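Local coordinates for hypothetical protein PA3967 (Pseudomonas aeruginosa, PDB 1TU9) that is of unknown function but has a globin fold, binds heme and probably binds oxygen, as globins generally do, at residues Asp92-Ala97 and Arg123-Ile128; Ala55-Leu60 and Asp119-Gly124. All blocks are in the same frame, centred on the assembly; numbering follows the deposited sequence. Where two conformers were deposited one is given.

Contact 1 (Asp92-Ala97 and Arg123-Ile128); sequences DLWLDA and RGIAVI. With HEM (protoporphyrin IX containing Fe), chain B; PPI (propanoic acid), chain C.
Trp94 and Leu95 meet Ile125 where two helical segments, 92-97 and 123-128, are well separated. The nearest CA atoms are those of Leu95 and Ile125, 9.1 Å apart, and no hydrogen bond joins the segments. The Ile125 side chain bridges between them. Its CG1 lies anti to the carbonyl carbon, and the extended branch brings CD1 up to helix 90-105. There Ile125 CD1 comes within 4.0 Å of Trp94 CE3, approaching the indole obliquely. The same methyl lies 4.4 Å from Leu95 CB. With CG anti to the backbone N (chi1 -176°), the Trp94 indole extends to the side of the heme where propanoic acid meets the iron. The vinyl atom HEM CAB sits over the centre of one indole face, 3.3 Å from Trp94 CE2. PPI C3, a carbon of the acid, lies in the indole plane at its edge, 3.2 Å from Trp94 NE1. PPI O1 binds the iron, HEM FE, at 1.9 Å. The vinyl end HEM CBB rests 3.7 Å from Ile125 CG1 and 3.8 Å from Ile128 CD1. This is the globin heme pocket, between helices that probably correspond to G and H. Its chemistry is apolar: indole and isoleucines hold one vinyl by dispersion, and the indole borders the ligand's carbon tail.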
loop_
_atom_site.group_PDB
_atom_site.type_symbol
_atom_site.label_atom_id
_atom_site.label_comp_id
_atom_site.label_asym_id
_atom_site.label_seq_id
_atom_site.Cartn_x
_atom_site.Cartn_y
_atom_site.Cartn_z
ATOM N N ASP A 92 3.100 -3.801 8.052
ATOM C CA ASP A 92 4.522 -3.982 7.790
ATOM C C ASP A 92 4.701 -4.995 6.665
ATOM O O ASP A 92 5.594 -4.859 5.827
ATOM C CB ASP A 92 5.252 -4.449 9.055
ATOM C CG ASP A 92 5.038 -3.517 10.245
ATOM O OD1 ASP A 92 4.652 -2.347 10.057
ATOM O OD2 ASP A 92 5.243 -3.885 11.417
ATOM N N LEU A 93 3.860 -6.023 6.647
ATOM C CA LEU A 93 3.885 -7.017 5.573
ATOM C C LEU A 93 3.421 -6.433 4.248
ATOM O O LEU A 93 3.978 -6.757 3.190
ATOM C CB LEU A 93 3.035 -8.227 5.949
ATOM C CG LEU A 93 3.428 -8.973 7.225
ATOM C CD1 LEU A 93 2.442 -10.094 7.481
ATOM C CD2 LEU A 93 4.854 -9.492 7.150
ATOM N N TRP A 94 2.424 -5.559 4.298
ATOM C CA TRP A 94 1.952 -4.845 3.116
ATOM C C TRP A 94 3.085 -4.014 2.521
ATOM O O TRP A 94 3.360 -4.065 1.320
ATOM C CB TRP A 94 0.770 -3.961 3.527
ATOM C CG TRP A 94 0.095 -3.208 2.416
ATOM C CD1 TRP A 94 -1.014 -3.590 1.722
ATOM C CD2 TRP A 94 0.453 -1.919 1.891
ATOM N NE1 TRP A 94 -1.346 -2.640 0.785
ATOM C CE2 TRP A 94 -0.453 -1.607 0.863
ATOM C CE3 TRP A 94 1.469 -1.002 2.168
ATOM C CZ2 TRP A 94 -0.385 -0.423 0.131
ATOM C CZ3 TRP A 94 1.528 0.178 1.441
ATOM C CH2 TRP A 94 0.609 0.457 0.441
ATOM N N LEU A 95 3.780 -3.277 3.371
ATOM C CA LEU A 95 4.836 -2.401 2.894
ATOM C C LEU A 95 6.011 -3.208 2.358
ATOM O O LEU A 95 6.586 -2.863 1.324
ATOM C CB LEU A 95 5.270 -1.421 3.992
ATOM C CG LEU A 95 6.257 -0.336 3.550
ATOM C CD1 LEU A 95 5.706 0.484 2.388
ATOM C CD2 LEU A 95 6.532 0.557 4.751
ATOM N N ASP A 96 6.369 -4.293 3.025
ATOM C CA ASP A 96 7.438 -5.146 2.517
ATOM C C ASP A 96 7.094 -5.698 1.124
ATOM O O ASP A 96 7.946 -5.751 0.247
ATOM C CB ASP A 96 7.709 -6.338 3.436
ATOM C CG ASP A 96 8.335 -5.967 4.751
ATOM O OD1 ASP A 96 8.886 -4.867 4.895
ATOM O OD2 ASP A 96 8.324 -6.785 5.692
ATOM N N ALA A 97 5.850 -6.117 0.925
ATOM C CA ALA A 97 5.427 -6.684 -0.349
ATOM C C ALA A 97 5.460 -5.613 -1.439
ATOM O O ALA A 97 5.875 -5.878 -2.581
ATOM C CB ALA A 97 4.037 -7.284 -0.216
ATOM N N ARG A 123 3.569 7.487 6.274
ATOM C CA ARG A 123 2.758 8.572 6.820
ATOM C C ARG A 123 1.304 8.215 6.865
ATOM O O ARG A 123 0.631 8.433 7.871
ATOM C CB ARG A 123 2.855 9.816 5.954
ATOM C CG ARG A 123 4.193 10.322 5.834
ATOM C CD ARG A 123 4.346 11.234 4.692
ATOM N NE ARG A 123 5.749 11.420 4.527
ATOM C CZ ARG A 123 6.303 12.568 4.202
ATOM N NH1 ARG A 123 5.562 13.638 3.977
ATOM N NH2 ARG A 123 7.602 12.634 4.101
ATOM N N GLY A 124 0.807 7.697 5.746
ATOM C CA GLY A 124 -0.590 7.344 5.635
ATOM C C GLY A 124 -0.904 6.097 6.425
ATOM O O GLY A 124 -1.953 6.009 7.060
ATOM N N ILE A 125 0.004 5.133 6.408
ATOM C CA ILE A 125 -0.148 3.908 7.198
ATOM C C ILE A 125 -0.304 4.257 8.667
ATOM O O ILE A 125 -1.105 3.651 9.370
ATOM C CB ILE A 125 1.051 2.951 6.980
ATOM C CG1 ILE A 125 0.962 2.276 5.600
ATOM C CG2 ILE A 125 1.124 1.885 8.062
ATOM C CD1 ILE A 125 2.221 1.559 5.174
ATOM N N ALA A 126 0.453 5.235 9.151
ATOM C CA ALA A 126 0.335 5.667 10.547
ATOM C C ALA A 126 -1.080 6.132 10.863
ATOM O O ALA A 126 -1.632 5.785 11.919
ATOM C CB ALA A 126 1.325 6.777 10.848
ATOM N N VAL A 127 -1.682 6.891 9.963
ATOM C CA VAL A 127 -3.048 7.369 10.163
ATOM C C VAL A 127 -4.008 6.172 10.231
ATOM O O VAL A 127 -4.829 6.059 11.151
ATOM C CB VAL A 127 -3.483 8.344 9.059
ATOM C CG1 VAL A 127 -4.937 8.746 9.221
ATOM C CG2 VAL A 127 -2.581 9.597 9.046
ATOM N N ILE A 128 -3.882 5.254 9.281
ATOM C CA ILE A 128 -4.782 4.110 9.224
ATOM C C ILE A 128 -4.680 3.291 10.505
ATOM O O ILE A 128 -5.708 2.971 11.123
ATOM C CB ILE A 128 -4.486 3.252 7.983
ATOM C CG1 ILE A 128 -4.820 4.045 6.726
ATOM C CG2 ILE A 128 -5.301 1.946 8.023
ATOM C CD1 ILE A 128 -4.279 3.440 5.458
HETATM C CHA HEM B . -10.172 -3.467 1.145
HETATM C CHB HEM B . -6.557 -0.158 0.522
HETATM C CHC HEM B . -4.032 -2.400 3.857
HETATM C CHD HEM B . -7.100 -6.121 3.825
HETATM C C1A HEM B . -9.434 -2.341 0.765
HETATM C C2A HEM B . -9.896 -1.262 -0.099
HETATM C C3A HEM B . -8.919 -0.372 -0.281
HETATM C C4A HEM B . -7.762 -0.817 0.459
HETATM C CMA HEM B . -9.009 0.918 -1.128
HETATM C CAA HEM B . -11.305 -1.169 -0.694
HETATM C CBA HEM B . -12.067 -0.037 0.010
HETATM C CGA HEM B . -11.910 -0.049 1.517
HETATM O O1A HEM B . -12.418 -0.990 2.171
HETATM O O2A HEM B . -11.290 0.888 2.091
HETATM C C1B HEM B . -5.543 -0.436 1.389
HETATM C C2B HEM B . -4.303 0.296 1.606
HETATM C C3B HEM B . -3.601 -0.327 2.547
HETATM C C4B HEM B . -4.401 -1.492 2.929
HETATM C CMB HEM B . -3.880 1.574 0.842
HETATM C CAB HEM B . -2.202 0.053 3.106
HETATM C CBB HEM B . -1.850 1.316 3.369
HETATM C C1C HEM B . -4.619 -3.625 4.060
HETATM C C2C HEM B . -3.995 -4.671 4.804
HETATM C C3C HEM B . -4.810 -5.719 4.784
HETATM C C4C HEM B . -5.989 -5.349 4.039
HETATM C CMC HEM B . -2.626 -4.540 5.475
HETATM C CAC HEM B . -4.519 -7.052 5.483
HETATM C CBC HEM B . -4.945 -8.212 5.006
HETATM C C1D HEM B . -8.221 -5.764 3.138
HETATM C C2D HEM B . -9.349 -6.624 2.971
HETATM C C3D HEM B . -10.327 -5.837 2.135
HETATM C C4D HEM B . -9.689 -4.560 1.862
HETATM C CMD HEM B . -9.515 -8.044 3.521
HETATM C CAD HEM B . -11.680 -6.390 1.670
HETATM C CBD HEM B . -11.439 -7.379 0.516
HETATM C CGD HEM B . -12.732 -8.044 0.081
HETATM O O1D HEM B . -13.272 -8.869 0.864
HETATM O O2D HEM B . -13.239 -7.753 -1.036
HETATM N NA HEM B . -8.129 -2.015 1.069
HETATM N NB HEM B . -5.581 -1.525 2.225
HETATM N NC HEM B . -5.840 -4.053 3.591
HETATM N ND HEM B . -8.450 -4.569 2.486
HETATM FE FE HEM B . -7.130 -3.027 2.346
HETATM C C1 PPI C . -5.859 -4.331 0.183
HETATM C C2 PPI C . -4.491 -4.079 0.695
HETATM C C3 PPI C . -3.564 -4.727 -0.245
HETATM O O1 PPI C . -6.833 -3.957 0.756
HETATM O O2 PPI C . -6.023 -5.034 -0.951
#

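Contact 2 (Ala55-Leu60 and Asp119-Gly124); sequences AGIMNL and DVMGRG
Met121 is bent at chi2 and again at chi3 (100°), which brings its sulfur and methyl up against Leu60, with the methyl also near Ile57. Leu60 has an unusual chi1 of -123° in the conformer given; a second was deposited, so the places of CD1 and CD2 are to that extent doubtful. In this conformer Leu60 CD2 lies 3.8 Å from Met121 SD and 3.7 Å from Met121 O. Leu60 CD1 covers Gly124, 3.8 Å from Gly124 CA. Met121 CE closes on Leu60 CB at 3.9 Å. The backbones give firmer evidence. The bare alpha carbon lets them approach, with Leu60 CA and Gly124 CA only 5.6 Å apart. No direct hydrogen bond crosses. Instead, one water donates to both Leu60 O and Val120 O, 2.8 Å from each, and bridges the helices. Within helix 111-130, Arg123 NE and NH2 both bond Asp119 OD1 in a salt bridge, from the same face of the carboxylate. The segment axes cross at 91°, 10.0 Å apart at closest approach. Helix 46-64, probably the globin E helix, thus packs across helix 111-130, probably H. Helix 5-17 touches Ile57 and Val120, helix 90-105 packs against Met121, and Leu60 also touches the heme.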
loop_
_atom_site.group_PDB
_atom_site.type_symbol
_atom_site.label_atom_id
_atom_site.label_comp_id
_atom_site.label_asym_id
_atom_site.label_seq_id
_atom_site.Cartn_x
_atom_site.Cartn_y
_atom_site.Cartn_z
ATOM N N ALA A 55 -5.743 2.669 -6.827
ATOM C CA ALA A 55 -6.349 3.917 -6.395
ATOM C C ALA A 55 -5.996 4.226 -4.940
ATOM O O ALA A 55 -5.820 5.389 -4.592
ATOM C CB ALA A 55 -7.861 3.853 -6.584
ATOM N N GLY A 56 -5.894 3.201 -4.093
ATOM C CA GLY A 56 -5.556 3.389 -2.690
ATOM C C GLY A 56 -4.155 3.935 -2.491
ATOM O O GLY A 56 -3.930 4.831 -1.674
ATOM N N ILE A 57 -3.198 3.405 -3.236
ATOM C CA ILE A 57 -1.839 3.927 -3.208
ATOM C C ILE A 57 -1.856 5.388 -3.674
ATOM O O ILE A 57 -1.194 6.240 -3.079
ATOM C CB ILE A 57 -0.891 3.054 -4.047
ATOM C CG1 ILE A 57 -0.707 1.698 -3.353
ATOM C CG2 ILE A 57 0.456 3.742 -4.187
ATOM C CD1 ILE A 57 0.031 0.654 -4.183
ATOM N N MET A 58 -2.636 5.690 -4.702
ATOM C CA MET A 58 -2.770 7.082 -5.123
ATOM C C MET A 58 -3.315 7.948 -3.993
ATOM O O MET A 58 -2.841 9.059 -3.793
ATOM C CB MET A 58 -3.627 7.218 -6.375
ATOM C CG MET A 58 -2.938 6.666 -7.592
ATOM S SD MET A 58 -3.917 6.728 -9.096
ATOM C CE MET A 58 -4.023 8.464 -9.353
ATOM N N ASN A 59 -4.282 7.454 -3.233
ATOM C CA ASN A 59 -4.807 8.230 -2.107
ATOM C C ASN A 59 -3.742 8.495 -1.043
ATOM O O ASN A 59 -3.689 9.584 -0.470
ATOM C CB ASN A 59 -6.053 7.573 -1.508
ATOM C CG ASN A 59 -7.264 7.652 -2.445
ATOM O OD1 ASN A 59 -7.396 8.596 -3.224
ATOM N ND2 ASN A 59 -8.125 6.654 -2.377
ATOM N N LEU A 60 -2.875 7.518 -0.790
ATOM C CA LEU A 60 -1.797 7.707 0.183
ATOM C C LEU A 60 -0.790 8.745 -0.331
ATOM O O LEU A 60 -0.265 9.544 0.445
ATOM C CB LEU A 60 -1.114 6.365 0.531
ATOM C CG LEU A 60 -1.096 5.961 2.020
ATOM C CD1 LEU A 60 -2.462 5.980 2.603
ATOM C CD2 LEU A 60 -0.497 4.588 2.248
ATOM N N ASP A 119 8.938 6.150 3.481
ATOM C CA ASP A 119 8.597 7.408 4.144
ATOM C C ASP A 119 7.194 7.863 3.746
ATOM O O ASP A 119 6.341 8.129 4.605
ATOM C CB ASP A 119 9.680 8.422 3.757
ATOM C CG ASP A 119 9.533 9.769 4.393
ATOM O OD1 ASP A 119 8.498 10.108 5.025
ATOM O OD2 ASP A 119 10.453 10.588 4.228
ATOM N N VAL A 120 6.941 7.918 2.443
ATOM C CA VAL A 120 5.677 8.416 1.930
ATOM C C VAL A 120 4.518 7.486 2.308
ATOM O O VAL A 120 3.473 7.942 2.756
ATOM C CB VAL A 120 5.744 8.668 0.405
ATOM C CG1 VAL A 120 4.367 8.937 -0.188
ATOM C CG2 VAL A 120 6.705 9.824 0.121
ATOM N N MET A 121 4.681 6.185 2.124
ATOM C CA MET A 121 3.621 5.259 2.532
ATOM C C MET A 121 3.455 5.229 4.047
ATOM O O MET A 121 2.329 5.129 4.532
ATOM C CB MET A 121 3.884 3.842 2.031
ATOM C CG MET A 121 3.926 3.705 0.521
ATOM S SD MET A 121 2.308 3.896 -0.284
ATOM C CE MET A 121 2.414 5.556 -0.851
ATOM N N GLY A 122 4.552 5.324 4.786
ATOM C CA GLY A 122 4.496 5.244 6.239
ATOM C C GLY A 122 3.635 6.305 6.876
ATOM O O GLY A 122 2.997 6.054 7.897
ATOM N N ARG A 123 3.569 7.487 6.274
ATOM C CA ARG A 123 2.758 8.572 6.820
ATOM C C ARG A 123 1.304 8.215 6.865
ATOM O O ARG A 123 0.631 8.433 7.871
ATOM C CB ARG A 123 2.855 9.816 5.954
ATOM C CG ARG A 123 4.193 10.322 5.834
ATOM C CD ARG A 123 4.346 11.234 4.692
ATOM N NE ARG A 123 5.749 11.420 4.527
ATOM C CZ ARG A 123 6.303 12.568 4.202
ATOM N NH1 ARG A 123 5.562 13.638 3.977
ATOM N NH2 ARG A 123 7.602 12.634 4.101
ATOM N N GLY A 124 0.807 7.697 5.746
ATOM C CA GLY A 124 -0.590 7.344 5.635
ATOM C C GLY A 124 -0.904 6.097 6.425
ATOM O O GLY A 124 -1.953 6.009 7.060
HETATM O O HOH W 1 0.749 8.484 2.825
#

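Contacts 1 and 2 have centres 8 Å apart, and each lies about 6 Å from the centre of the chain. Both use helix 111-130, and their segments overlap at Arg123 and Gly124. Along the chain, 55-60 on helix 46-64 comes first, then 92-97 on helix 90-105; residues 119-128 complete both contacts. The contacts touch directly. Trp94 CH2 packs on Met121 SD at 3.9 Å, and Leu95 CD1 on Met121 CB at 3.8 Å. Helix 111-130 therefore joins the two other helices in a largely apolar core of the globin domain. This core reaches the heme from both contacts, while contact 1 also borders the propanoic acid on the iron.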